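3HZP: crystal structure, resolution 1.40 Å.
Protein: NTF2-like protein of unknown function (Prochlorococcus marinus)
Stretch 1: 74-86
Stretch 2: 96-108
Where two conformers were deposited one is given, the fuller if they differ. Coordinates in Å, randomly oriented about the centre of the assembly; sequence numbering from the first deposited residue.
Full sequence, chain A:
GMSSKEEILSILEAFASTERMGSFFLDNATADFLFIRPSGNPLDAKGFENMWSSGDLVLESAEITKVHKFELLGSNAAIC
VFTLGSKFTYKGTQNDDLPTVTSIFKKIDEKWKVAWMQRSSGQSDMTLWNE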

ATOM      1  N   GLY A  74     -12.490 -12.463   3.946  1.00 25.79           N
ATOM      2  CA  GLY A  74     -13.018 -13.771   3.667  1.00 26.74           C
ATOM      3  C   GLY A  74     -12.063 -14.800   4.159  1.00 26.44           C
ATOM      4  O   GLY A  74     -11.097 -14.519   4.867  1.00 27.70           O
ATOM      5  N   SER A  75     -12.286 -16.008   3.683  0.50 25.65           N
ATOM      6  CA  SER A  75     -11.624 -17.151   4.185  0.50 22.56           C
ATOM      7  C   SER A  75     -10.235 -17.328   3.551  0.50 20.08           C
ATOM      8  O   SER A  75      -9.352 -17.935   4.145  0.50 22.48           O
ATOM      9  CB  SER A  75     -12.534 -18.341   3.873  0.50 24.71           C
ATOM     10  OG  SER A  75     -13.887 -17.968   4.145  0.50 25.06           O
ATOM     11  N   ASN A  76     -10.075 -16.762   2.364  1.00 20.62           N
ATOM     12  CA  ASN A  76      -8.923 -17.042   1.496  1.00 18.04           C
ATOM     13  C   ASN A  76      -8.079 -15.851   1.113  1.00 15.97           C
ATOM     14  O   ASN A  76      -7.310 -15.905   0.153  1.00 14.49           O
ATOM     15  CB  ASN A  76      -9.407 -17.729   0.207  1.00 18.94           C
ATOM     16  CG  ASN A  76     -10.067 -19.048   0.470  1.00 23.81           C
ATOM     17  OD1 ASN A  76      -9.595 -19.838   1.268  1.00 24.10           O
ATOM     18  ND2 ASN A  76     -11.168 -19.302  -0.221  1.00 34.71           N
ATOM     19  N   ALA A  77      -8.235 -14.741   1.844  1.00 14.15           N
ATOM     20  CA  ALA A  77      -7.387 -13.586   1.650  1.00 13.66           C
ATOM     21  C   ALA A  77      -7.178 -12.878   2.986  1.00 12.89           C
ATOM     22  O   ALA A  77      -7.886 -13.139   3.934  1.00 12.79           O
ATOM     23  CB  ALA A  77      -7.969 -12.624   0.585  1.00 16.40           C
ATOM     24  N   ALA A  78      -6.218 -11.979   3.009  1.00 12.83           N
ATOM     25  CA  ALA A  78      -5.915 -11.230   4.222  1.00 11.90           C
ATOM     26  C   ALA A  78      -5.142  -9.992   3.917  1.00 12.53           C
ATOM     27  O   ALA A  78      -4.440  -9.893   2.899  1.00 13.70           O
ATOM     28  CB  ALA A  78      -5.122 -12.087   5.212  1.00 13.37           C
ATOM     29  N   ILE A  79      -5.218  -9.043   4.844  1.00 13.15           N
ATOM     30  CA  ILE A  79      -4.397  -7.859   4.840  1.00 13.14           C
ATOM     31  C   ILE A  79      -3.533  -7.864   6.108  1.00 12.47           C
ATOM     32  O   ILE A  79      -4.044  -8.128   7.186  1.00 12.83           O
ATOM     33  CB  ILE A  79      -5.229  -6.544   4.730  1.00 14.25           C
ATOM     34  CG1 ILE A  79      -4.298  -5.338   4.866  1.00 14.24           C
ATOM     35  CG2 ILE A  79      -6.394  -6.461   5.752  1.00 13.75           C
ATOM     36  CD1 ILE A  79      -4.984  -4.008   4.396  1.00 17.89           C
ATOM     37  N   CYS A  80      -2.262  -7.492   5.952  1.00 12.59           N
ATOM     38  CA  CYS A  80      -1.389  -7.260   7.083  1.00 13.11           C
ATOM     39  C   CYS A  80      -0.582  -6.004   6.827  1.00 12.54           C
ATOM     40  O   CYS A  80       0.150  -5.913   5.816  1.00 13.49           O
ATOM     41  CB  CYS A  80      -0.495  -8.476   7.365  1.00 13.87           C
ATOM     42  SG  CYS A  80       0.490  -8.282   8.870  1.00 15.39           S
ATOM     43  N   VAL A  81      -0.692  -5.056   7.735  1.00 12.99           N
ATOM     44  CA  VAL A  81       0.059  -3.818   7.693  1.00 13.09           C
ATOM     45  C   VAL A  81       1.057  -3.823   8.812  1.00 13.27           C
ATOM     46  O   VAL A  81       0.683  -4.106   9.954  1.00 13.45           O
ATOM     47  CB  VAL A  81      -0.884  -2.589   7.818  1.00 13.12           C
ATOM     48  CG1 VAL A  81      -0.067  -1.267   7.857  1.00 14.76           C
ATOM     49  CG2 VAL A  81      -1.940  -2.580   6.676  1.00 13.42           C
ATOM     50  N   PHE A  82       2.316  -3.514   8.521  1.00 12.72           N
ATOM     51  CA  PHE A  82       3.356  -3.582   9.520  1.00 13.15           C
ATOM     52  C   PHE A  82       4.457  -2.607   9.262  1.00 14.34           C
ATOM     53  O   PHE A  82       4.585  -2.046   8.168  1.00 14.73           O
ATOM     54  CB  PHE A  82       3.908  -5.039   9.573  1.00 14.00           C
ATOM     55  CG  PHE A  82       4.493  -5.523   8.276  1.00 13.20           C
ATOM     56  CD1 PHE A  82       3.679  -6.049   7.295  1.00 12.90           C
ATOM     57  CD2 PHE A  82       5.859  -5.455   8.030  1.00 15.15           C
ATOM     58  CE1 PHE A  82       4.198  -6.490   6.098  1.00 15.10           C
ATOM     59  CE2 PHE A  82       6.368  -5.882   6.811  1.00 14.99           C
ATOM     60  CZ  PHE A  82       5.563  -6.407   5.878  1.00 15.05           C
ATOM     61  N   THR A  83       5.262  -2.360  10.293  1.00 13.86           N
ATOM     62  CA  THR A  83       6.508  -1.624  10.167  1.00 14.33           C
ATOM     63  C   THR A  83       7.618  -2.638  10.087  1.00 15.30           C
ATOM     64  O   THR A  83       7.683  -3.572  10.899  1.00 15.56           O
ATOM     65  CB  THR A  83       6.739  -0.738  11.374  1.00 14.82           C
ATOM     66  OG1 THR A  83       5.722   0.257  11.430  1.00 15.06           O
ATOM     67  CG2 THR A  83       8.112  -0.030  11.258  1.00 17.02           C
ATOM     68  N   LEU A  84       8.446  -2.498   9.067  1.00 15.55           N
ATOM     69  CA  LEU A  84       9.578  -3.391   8.810  1.00 16.55           C
ATOM     70  C   LEU A  84      10.834  -2.640   9.224  1.00 18.87           C
ATOM     71  O   LEU A  84      11.134  -1.576   8.681  1.00 21.02           O
ATOM     72  CB  LEU A  84       9.650  -3.733   7.338  1.00 16.69           C
ATOM     73  CG  LEU A  84      10.809  -4.639   6.926  1.00 21.98           C
ATOM     74  CD1 LEU A  84      10.546  -6.000   7.417  1.00 22.56           C
ATOM     75  CD2 LEU A  84      10.991  -4.626   5.370  1.00 22.08           C
ATOM     76  N   GLY A  85      11.570  -3.129  10.202  1.00 15.22           N
ATOM     77  CA  GLY A  85      12.799  -2.463  10.637  1.00 16.20           C
ATOM     78  C   GLY A  85      14.004  -3.204  10.101  1.00 17.04           C
ATOM     79  O   GLY A  85      14.154  -4.388  10.395  1.00 19.90           O
ATOM     80  N   SER A  86      14.821  -2.548   9.268  1.00 15.94           N
ATOM     81  CA  SER A  86      15.968  -3.179   8.666  1.00 15.58           C
ATOM     82  C   SER A  86      17.212  -2.362   8.820  1.00 14.81           C
ATOM     83  O   SER A  86      17.169  -1.139   8.980  1.00 15.49           O
ATOM     84  CB  SER A  86      15.788  -3.399   7.173  1.00 16.98           C
ATOM     85  OG  SER A  86      14.641  -4.170   6.937  1.00 21.77           O
ATOM     86  N   ASP A  96      19.692   2.551   8.327  1.00 18.67           N
ATOM     87  CA  ASP A  96      18.515   2.034   8.988  1.00 17.36           C
ATOM     88  C   ASP A  96      17.339   2.332   8.051  1.00 18.17           C
ATOM     89  O   ASP A  96      17.361   3.330   7.302  1.00 19.51           O
ATOM     90  CB  ASP A  96      18.276   2.720  10.339  1.00 21.29           C
ATOM     91  CG  ASP A  96      19.328   2.356  11.395  1.00 30.01           C
ATOM     92  OD1 ASP A  96      19.792   1.219  11.420  1.00 27.48           O
ATOM     93  OD2 ASP A  96      19.667   3.229  12.218  1.00 38.66           O
ATOM     94  N   ASP A  97      16.328   1.478   8.086  1.00 15.40           N
ATOM     95  CA  ASP A  97      15.178   1.620   7.220  1.00 15.16           C
ATOM     96  C   ASP A  97      13.955   1.217   8.035  1.00 15.38           C
ATOM     97  O   ASP A  97      13.921   0.133   8.646  1.00 16.57           O
ATOM     98  CB  ASP A  97      15.362   0.683   6.017  1.00 15.68           C
ATOM     99  CG  ASP A  97      14.310   0.846   4.966  1.00 16.66           C
ATOM    100  OD1 ASP A  97      14.063   1.965   4.485  1.00 16.15           O
ATOM    101  OD2 ASP A  97      13.768  -0.205   4.569  1.00 18.20           O
ATOM    102  N   LEU A  98      12.933   2.058   8.017  1.00 14.33           N
ATOM    103  CA  LEU A  98      11.750   1.857   8.835  1.00 14.96           C
ATOM    104  C   LEU A  98      10.482   2.261   8.093  1.00 14.41           C
ATOM    105  O   LEU A  98       9.869   3.286   8.448  1.00 15.94           O
ATOM    106  CB  LEU A  98      11.897   2.662  10.137  1.00 17.07           C
ATOM    107  CG  LEU A  98      10.974   2.248  11.249  1.00 17.07           C
ATOM    108  CD1 LEU A  98      11.370   0.870  11.826  1.00 18.27           C
ATOM    109  CD2 LEU A  98      11.032   3.332  12.346  1.00 18.15           C
ATOM    110  N   PRO A  99      10.123   1.538   7.020  1.00 13.92           N
ATOM    111  CA  PRO A  99       8.885   1.857   6.288  1.00 13.51           C
ATOM    112  C   PRO A  99       7.632   1.266   6.958  1.00 13.77           C
ATOM    113  O   PRO A  99       7.674   0.265   7.697  1.00 15.00           O
ATOM    114  CB  PRO A  99       9.075   1.177   4.953  1.00 13.29           C
ATOM    115  CG  PRO A  99       9.935  -0.023   5.293  1.00 14.29           C
ATOM    116  CD  PRO A  99      10.862   0.475   6.332  1.00 13.83           C
ATOM    117  N   THR A 100       6.501   1.838   6.580  1.00 13.02           N
ATOM    118  CA  THR A 100       5.194   1.196   6.672  1.00 12.02           C
ATOM    119  C   THR A 100       4.931   0.381   5.415  1.00 12.74           C
ATOM    120  O   THR A 100       5.144   0.875   4.288  1.00 12.74           O
ATOM    121  CB  THR A 100       4.075   2.246   6.790  1.00 13.23           C
ATOM    122  OG1 THR A 100       4.289   3.000   7.992  1.00 13.73           O
ATOM    123  CG2 THR A 100       2.664   1.594   6.843  1.00 14.22           C
ATOM    124  N   VAL A 101       4.501  -0.863   5.622  1.00 12.69           N
ATOM    125  CA  VAL A 101       4.227  -1.788   4.539  1.00 13.19           C
ATOM    126  C   VAL A 101       2.820  -2.330   4.592  1.00 12.91           C
ATOM    127  O   VAL A 101       2.371  -2.783   5.650  1.00 13.20           O
ATOM    128  CB  VAL A 101       5.209  -2.996   4.609  1.00 13.31           C
ATOM    129  CG1 VAL A 101       4.992  -3.920   3.453  1.00 15.05           C
ATOM    130  CG2 VAL A 101       6.661  -2.496   4.707  1.00 14.30           C
ATOM    131  N   THR A 102       2.097  -2.229   3.480  1.00 13.52           N
ATOM    132  CA  THR A 102       0.773  -2.843   3.310  1.00 12.31           C
ATOM    133  C   THR A 102       0.978  -4.095   2.483  1.00 13.64           C
ATOM    134  O   THR A 102       1.509  -4.030   1.362  1.00 14.65           O
ATOM    135  CB  THR A 102      -0.193  -1.912   2.606  1.00 12.76           C
ATOM    136  OG1 THR A 102      -0.418  -0.758   3.403  1.00 13.64           O
ATOM    137  CG2 THR A 102      -1.525  -2.627   2.307  1.00 15.22           C
ATOM    138  N   SER A 103       0.620  -5.252   3.039  1.00 13.32           N
ATOM    139  CA  SER A 103       0.742  -6.534   2.325  1.00 13.86           C
ATOM    140  C   SER A 103      -0.615  -7.190   2.240  1.00 13.70           C
ATOM    141  O   SER A 103      -1.443  -7.059   3.162  1.00 14.28           O
ATOM    142  CB  SER A 103       1.768  -7.433   2.996  1.00 15.67           C
ATOM    143  OG  SER A 103       1.358  -7.882   4.315  1.00 16.60           O
ATOM    144  N   ILE A 104      -0.854  -7.903   1.150  1.00 14.20           N
ATOM    145  CA  ILE A 104      -2.074  -8.647   0.928  1.00 13.37           C
ATOM    146  C   ILE A 104      -1.669 -10.090   0.617  1.00 13.70           C
ATOM    147  O   ILE A 104      -0.663 -10.315  -0.069  1.00 14.78           O
ATOM    148  CB  ILE A 104      -2.887  -8.086  -0.229  1.00 14.24           C
ATOM    149  CG1 ILE A 104      -3.154  -6.595  -0.029  1.00 19.68           C
ATOM    150  CG2 ILE A 104      -4.120  -8.914  -0.485  1.00 17.17           C
ATOM    151  CD1 ILE A 104      -3.970  -6.320   1.158  1.00 21.45           C
ATOM    152  N   PHE A 105      -2.414 -11.044   1.167  1.00 12.88           N
ATOM    153  CA  PHE A 105      -2.181 -12.473   1.034  1.00 12.32           C
ATOM    154  C   PHE A 105      -3.424 -13.137   0.443  1.00 13.72           C
ATOM    155  O   PHE A 105      -4.552 -12.689   0.691  1.00 13.54           O
ATOM    156  CB  PHE A 105      -1.899 -13.064   2.414  1.00 12.80           C
ATOM    157  CG  PHE A 105      -0.545 -12.695   2.941  1.00 14.73           C
ATOM    158  CD1 PHE A 105      -0.284 -11.487   3.519  1.00 19.65           C
ATOM    159  CD2 PHE A 105       0.466 -13.631   2.831  1.00 19.42           C
ATOM    160  CE1 PHE A 105       1.087 -11.217   3.926  1.00 18.71           C
ATOM    161  CE2 PHE A 105       1.711 -13.386   3.241  1.00 25.51           C
ATOM    162  CZ  PHE A 105       2.015 -12.198   3.765  1.00 17.01           C
ATOM    163  N   LYS A 106      -3.201 -14.209  -0.323  1.00 12.86           N
ATOM    164  CA  LYS A 106      -4.264 -15.039  -0.838  1.00 13.44           C
ATOM    165  C   LYS A 106      -3.908 -16.475  -0.669  1.00 12.99           C
ATOM    166  O   LYS A 106      -2.734 -16.852  -0.747  1.00 13.27           O
ATOM    167  CB  LYS A 106      -4.494 -14.736  -2.334  1.00 16.34           C
ATOM    168  CG  LYS A 106      -5.113 -13.354  -2.590  1.00 15.32           C
ATOM    169  CD  LYS A 106      -5.702 -13.240  -3.994  1.00 19.85           C
ATOM    170  CE  LYS A 106      -4.584 -13.387  -5.006  1.00 22.89           C
ATOM    171  NZ  LYS A 106      -5.077 -13.123  -6.452  1.00 25.52           N
ATOM    172  N   LYS A 107      -4.915 -17.317  -0.454  1.00 12.61           N
ATOM    173  CA  LYS A 107      -4.702 -18.751  -0.423  1.00 14.68           C
ATOM    174  C   LYS A 107      -4.832 -19.313  -1.839  1.00 15.68           C
ATOM    175  O   LYS A 107      -5.824 -19.019  -2.570  1.00 17.69           O
ATOM    176  CB  LYS A 107      -5.745 -19.400   0.478  1.00 18.59           C
ATOM    177  CG  LYS A 107      -5.266 -19.752   1.790  1.00 24.30           C
ATOM    178  CD  LYS A 107      -6.242 -20.677   2.538  1.00 32.71           C
ATOM    179  CE  LYS A 107      -6.075 -20.510   4.028  1.00 36.14           C
ATOM    180  NZ  LYS A 107      -6.765 -21.571   4.817  1.00 35.75           N
ATOM    181  N   ILE A 108      -3.835 -20.067  -2.258  1.00 14.02           N
ATOM    182  CA  ILE A 108      -3.814 -20.679  -3.584  1.00 13.50           C
ATOM    183  C   ILE A 108      -3.551 -22.149  -3.308  1.00 13.32           C
ATOM    184  O   ILE A 108      -2.579 -22.505  -2.632  1.00 12.47           O
ATOM    185  CB  ILE A 108      -2.685 -20.109  -4.430  1.00 16.01           C
ATOM    186  CG1 ILE A 108      -2.796 -18.566  -4.574  1.00 27.72           C
ATOM    187  CG2 ILE A 108      -2.609 -20.820  -5.776  1.00 18.31           C
ATOM    188  CD1 ILE A 108      -4.105 -18.087  -5.100  1.00 34.01           C
TER
HETATM  189  O   HOH W   1       5.768   2.646  10.263  1.00 15.83           O
HETATM  190  O   HOH W   2      12.925  -2.125   6.259  1.00 18.18           O

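Strand 77-86 and strand 100-108 run antiparallel. The two stretches bury 991 Å², both sides summed. The backbone supplies the regular ladder. Ala78, Cys80 and Phe82 each exchange a pair of hydrogen bonds with Phe105, Ser103 and Val101; Phe82 N to Val101 O is 3.0 Å and Val101 N to Phe82 O is 2.8 Å. Pro99 interrupts the ladder. It has no amide proton to give to Leu84 O, so only Leu84 N to Pro99 O, 3.2 Å, bonds at this pair. Pairing resumes at Ser86 and Asp97.

Ser103 adds a side-chain bond. With chi1 at 67° (p), its OG donates to Cys80 O at 2.8 Å, the same carbonyl that accepts Ser103 N. A small hydroxyl can thus be buried with its donor satisfied. Ser103 OG also lies at the edge of the Phe82 ring, 3.6 Å from Phe82 CE1.

Phe82 takes chi1 60° (p), and its end comes nearer the other stretch. Val101 CB sits over one face of the Phe82 ring, 3.9 Å from its centroid, in a CH-pi contact. Val101 is t; its CG1 is 3.5 Å from Phe82 CZ, and its CG2 is 4.0 Å from Phe82 CE2 and 4.2 Å from Leu84 CB. Ala78 is on the same sheet face as Phe82, its CB 4.4 Å from Phe105 CB.

Ile79, Val81 and Thr83 share the opposite sheet face with Ile104, Thr102 and Thr100. The end of Ile104 (m, m) comes nearer, with CD1 3.8 Å from Ile79 CB. Thr83 and Thr100 are both m, and both OG1 atoms thereby reach one water. Water 1 is 2.7 Å from Thr83 OG1 and Thr100 OG1, donating to the latter. The end of Leu98 comes in nearby, with CD1 3.4 Å from Thr83 CG2.

Water 2 links Ser86 OG, at 2.8 Å, to Asp97 OD2, at 2.7 Å.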